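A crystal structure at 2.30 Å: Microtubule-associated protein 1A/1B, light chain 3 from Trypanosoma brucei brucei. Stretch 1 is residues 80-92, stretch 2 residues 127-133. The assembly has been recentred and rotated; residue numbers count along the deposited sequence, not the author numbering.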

# COMPACT_ATOMS: atom_id res chain seq x y z
N GLU A 80 -4.52 -0.49 -7.18
CA GLU A 80 -5.65 0.41 -7.46
C GLU A 80 -6.75 0.25 -6.43
O GLU A 80 -7.29 1.24 -5.93
CB GLU A 80 -6.19 0.21 -8.89
CG GLU A 80 -5.40 1.01 -9.92
CD GLU A 80 -5.65 0.58 -11.38
OE1 GLU A 80 -5.98 1.46 -12.21
OE2 GLU A 80 -5.49 -0.63 -11.71
N PHE A 81 -7.08 -1.00 -6.12
CA PHE A 81 -7.99 -1.31 -5.02
C PHE A 81 -7.54 -0.67 -3.72
O PHE A 81 -8.33 -0.04 -3.03
CB PHE A 81 -8.13 -2.83 -4.86
CG PHE A 81 -8.79 -3.25 -3.58
CD1 PHE A 81 -10.01 -2.74 -3.20
CD2 PHE A 81 -8.18 -4.19 -2.76
CE1 PHE A 81 -10.60 -3.13 -2.03
CE2 PHE A 81 -8.79 -4.59 -1.57
CZ PHE A 81 -9.99 -4.05 -1.21
N MET A 82 -6.27 -0.84 -3.38
CA MET A 82 -5.75 -0.29 -2.15
C MET A 82 -5.82 1.23 -2.10
O MET A 82 -6.10 1.80 -1.04
CB MET A 82 -4.32 -0.75 -1.93
CG MET A 82 -4.19 -2.08 -1.24
SD MET A 82 -2.49 -2.57 -1.50
CE MET A 82 -1.67 -1.53 -0.29
N MET A 83 -5.58 1.88 -3.23
CA MET A 83 -5.76 3.33 -3.34
C MET A 83 -7.22 3.73 -3.23
O MET A 83 -7.50 4.70 -2.57
CB MET A 83 -5.15 3.90 -4.62
CG MET A 83 -3.65 3.61 -4.73
SD MET A 83 -3.07 3.89 -6.41
CE MET A 83 -2.62 5.66 -6.28
N ALA A 84 -8.13 2.97 -3.83
CA ALA A 84 -9.57 3.23 -3.62
C ALA A 84 -9.99 3.12 -2.12
O ALA A 84 -10.78 3.93 -1.62
CB ALA A 84 -10.42 2.32 -4.50
N LEU A 85 -9.41 2.14 -1.41
CA LEU A 85 -9.71 1.90 0.01
C LEU A 85 -9.15 3.02 0.88
O LEU A 85 -9.80 3.48 1.81
CB LEU A 85 -9.21 0.51 0.46
CG LEU A 85 -9.44 -0.01 1.90
CD1 LEU A 85 -10.94 -0.07 2.35
CD2 LEU A 85 -8.82 -1.40 2.01
N ARG A 86 -7.95 3.48 0.54
CA ARG A 86 -7.33 4.64 1.17
C ARG A 86 -8.20 5.92 1.09
O ARG A 86 -8.41 6.61 2.10
CB ARG A 86 -5.99 4.88 0.50
CG ARG A 86 -4.97 5.38 1.42
CD ARG A 86 -3.79 5.97 0.68
NE ARG A 86 -2.70 6.22 1.62
CZ ARG A 86 -2.65 7.28 2.43
NH1 ARG A 86 -3.63 8.18 2.41
NH2 ARG A 86 -1.62 7.44 3.26
N GLN A 87 -8.69 6.22 -0.11
CA GLN A 87 -9.62 7.31 -0.36
C GLN A 87 -10.91 7.15 0.43
O GLN A 87 -11.42 8.12 0.97
CB GLN A 87 -10.01 7.36 -1.85
CG GLN A 87 -8.88 7.62 -2.87
CD GLN A 87 -9.36 7.43 -4.34
OE1 GLN A 87 -10.55 7.65 -4.65
NE2 GLN A 87 -8.44 7.00 -5.23
N ARG A 88 -11.46 5.94 0.47
CA ARG A 88 -12.72 5.67 1.14
C ARG A 88 -12.60 5.77 2.66
O ARG A 88 -13.54 6.17 3.34
CB ARG A 88 -13.24 4.28 0.74
CG ARG A 88 -14.53 3.91 1.41
CD ARG A 88 -15.73 4.29 0.52
NE ARG A 88 -16.43 3.07 0.11
CZ ARG A 88 -16.53 2.64 -1.14
NH1 ARG A 88 -16.00 3.32 -2.15
NH2 ARG A 88 -17.18 1.51 -1.37
N LEU A 89 -11.45 5.37 3.20
CA LEU A 89 -11.20 5.45 4.64
C LEU A 89 -10.69 6.84 5.05
O LEU A 89 -10.47 7.11 6.23
CB LEU A 89 -10.16 4.39 5.05
CG LEU A 89 -10.51 2.91 4.95
CD1 LEU A 89 -9.32 2.05 5.29
CD2 LEU A 89 -11.68 2.59 5.86
N LEU A 90 -10.51 7.70 4.04
CA LEU A 90 -9.91 9.03 4.20
C LEU A 90 -8.71 9.06 5.17
O LEU A 90 -8.69 9.82 6.14
CB LEU A 90 -10.98 10.08 4.55
CG LEU A 90 -12.09 10.20 3.49
CD1 LEU A 90 -13.42 10.65 4.10
CD2 LEU A 90 -11.66 11.07 2.32
N LEU A 91 -7.71 8.23 4.87
CA LEU A 91 -6.51 8.12 5.69
C LEU A 91 -5.58 9.32 5.54
O LEU A 91 -5.37 9.82 4.44
CB LEU A 91 -5.73 6.85 5.32
CG LEU A 91 -6.37 5.47 5.44
CD1 LEU A 91 -5.31 4.45 5.04
CD2 LEU A 91 -6.89 5.19 6.85
N GLU A 92 -5.02 9.75 6.67
CA GLU A 92 -4.03 10.85 6.72
C GLU A 92 -2.65 10.45 6.20
O GLU A 92 -2.43 9.30 5.81
CB GLU A 92 -3.89 11.35 8.16
CG GLU A 92 -5.09 12.11 8.71
CD GLU A 92 -4.77 12.79 10.05
OE1 GLU A 92 -4.24 12.10 10.96
OE2 GLU A 92 -5.04 14.02 10.17
N TYR A 127 -13.90 -11.52 -0.45
CA TYR A 127 -13.74 -11.04 0.91
C TYR A 127 -12.30 -10.61 1.18
O TYR A 127 -11.37 -11.33 0.83
CB TYR A 127 -14.21 -12.11 1.90
CG TYR A 127 -15.73 -12.15 1.98
CD1 TYR A 127 -16.47 -12.93 1.11
CD2 TYR A 127 -16.41 -11.35 2.90
CE1 TYR A 127 -17.85 -12.95 1.16
CE2 TYR A 127 -17.79 -11.36 2.97
CZ TYR A 127 -18.51 -12.16 2.10
OH TYR A 127 -19.89 -12.17 2.15
N VAL A 128 -12.13 -9.44 1.78
CA VAL A 128 -10.83 -8.86 2.02
C VAL A 128 -10.78 -8.28 3.45
O VAL A 128 -11.72 -7.58 3.89
CB VAL A 128 -10.48 -7.76 0.98
CG1 VAL A 128 -9.17 -7.08 1.32
CG2 VAL A 128 -10.46 -8.32 -0.46
N SER A 129 -9.71 -8.60 4.18
CA SER A 129 -9.40 -7.99 5.45
C SER A 129 -8.41 -6.88 5.20
O SER A 129 -7.46 -7.02 4.43
CB SER A 129 -8.76 -8.99 6.41
OG SER A 129 -9.58 -10.12 6.54
N TYR A 130 -8.63 -5.77 5.89
CA TYR A 130 -7.70 -4.68 5.82
C TYR A 130 -7.24 -4.26 7.22
O TYR A 130 -8.01 -4.27 8.19
CB TYR A 130 -8.31 -3.50 5.03
CG TYR A 130 -9.39 -2.72 5.74
CD1 TYR A 130 -9.09 -1.60 6.54
CD2 TYR A 130 -10.72 -3.08 5.60
CE1 TYR A 130 -10.11 -0.89 7.19
CE2 TYR A 130 -11.72 -2.38 6.20
CZ TYR A 130 -11.43 -1.29 7.00
OH TYR A 130 -12.49 -0.62 7.58
N GLY A 131 -5.97 -3.89 7.30
CA GLY A 131 -5.45 -3.24 8.49
C GLY A 131 -4.89 -1.88 8.12
O GLY A 131 -4.31 -1.71 7.05
N VAL A 132 -5.08 -0.90 8.99
CA VAL A 132 -4.48 0.41 8.82
C VAL A 132 -3.29 0.52 9.78
O VAL A 132 -3.41 0.19 10.96
CB VAL A 132 -5.51 1.52 9.12
CG1 VAL A 132 -4.85 2.90 9.20
CG2 VAL A 132 -6.63 1.50 8.08
N GLU A 133 -2.15 0.95 9.28
CA GLU A 133 -1.01 1.19 10.17
C GLU A 133 -0.55 2.64 10.20
O GLU A 133 -0.45 3.29 9.17
CB GLU A 133 0.15 0.24 9.89
CG GLU A 133 1.01 0.01 11.14
CD GLU A 133 0.18 -0.51 12.31
OE1 GLU A 133 -0.59 -1.50 12.11
OE2 GLU A 133 0.29 0.08 13.40

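A helix packed on a β-sheet usually meets it through side chains alone, because the strand's backbone polar groups lie in the plane of the sheet and those of the helix are spent within it. The contact between residues 80-92 and 127-133 of this light chain 3 protein from Trypanosoma brucei brucei illustrates the principle well. No hydrogen bond crosses between the two stretches, and the 288 Å² of surface buried between them, both sides summed, comes from apolar contacts.

Alternation along the strand decides which residues take part. Val128, Tyr130 and Val132 direct their CA-to-CB bonds toward the helical stretch, whereas those of Ser129 and Glu133 point away and Gly131 has no side chain to offer. On the other side, Phe81, Leu85 and Leu89 follow one another at intervals of four residues, close to one helical turn, so their side chains fall in a row that runs along the strand in the same order as its contact residues.

Tyr130, at the centre of the strand's contact row, has more of its surface covered than any other residue here, 64 Å². Its chi1 is p, and its ring is met by Leu85 and Leu89. CD2 of Leu85 comes to 3.7 Å from CB of Tyr130, and CD1 of Leu85 lies over one face of the ring. Leu89 adds the closest approach in the contact, its CD1 lying 3.6 Å from CE1 of Tyr130, in an oblique position. An aromatic ring can thus present a broad apolar surface to the helix while its polar end is served separately; the hydroxyl of Tyr130 is hydrogen-bonded elsewhere in the structure.

Leu89 and Val132 share second place, with 44 Å² covered on each. In the leucine, which has the m,t rotamer, CD1 touches both strand residues: besides meeting Tyr130, CD1 of Leu89 lies 3.9 Å from CG2 of Val132. Both methyls of Val132, CG1 and CG2, lie 3.9 Å from CD2 of Leu91, so CG2 touches both leucines. Val132 therefore touches two leucines, and the packing continues beyond the helix proper.

The chain turns before this last contact. Leu90 takes a positive phi of 40°, and a Schellman motif closes the last turn, with Leu91 N bonded to Arg86 O at 3.3 Å and a weak bond from Leu90 N to Gln87 O at 3.2 Å. Leu90 itself makes no contact with the strand, but Leu91, next along, points toward it. The side chain of Arg86 also ties down this segment, donating from NH2 to Glu92 O at 3.3 Å and, weakly, from NH1 to Leu91 O at 3.1 Å.

At the other end of the row, Phe81 meets Val128 edge-on: CG1 of the valine lies near the plane of the ring, 3.8 Å from CE2 of Phe81.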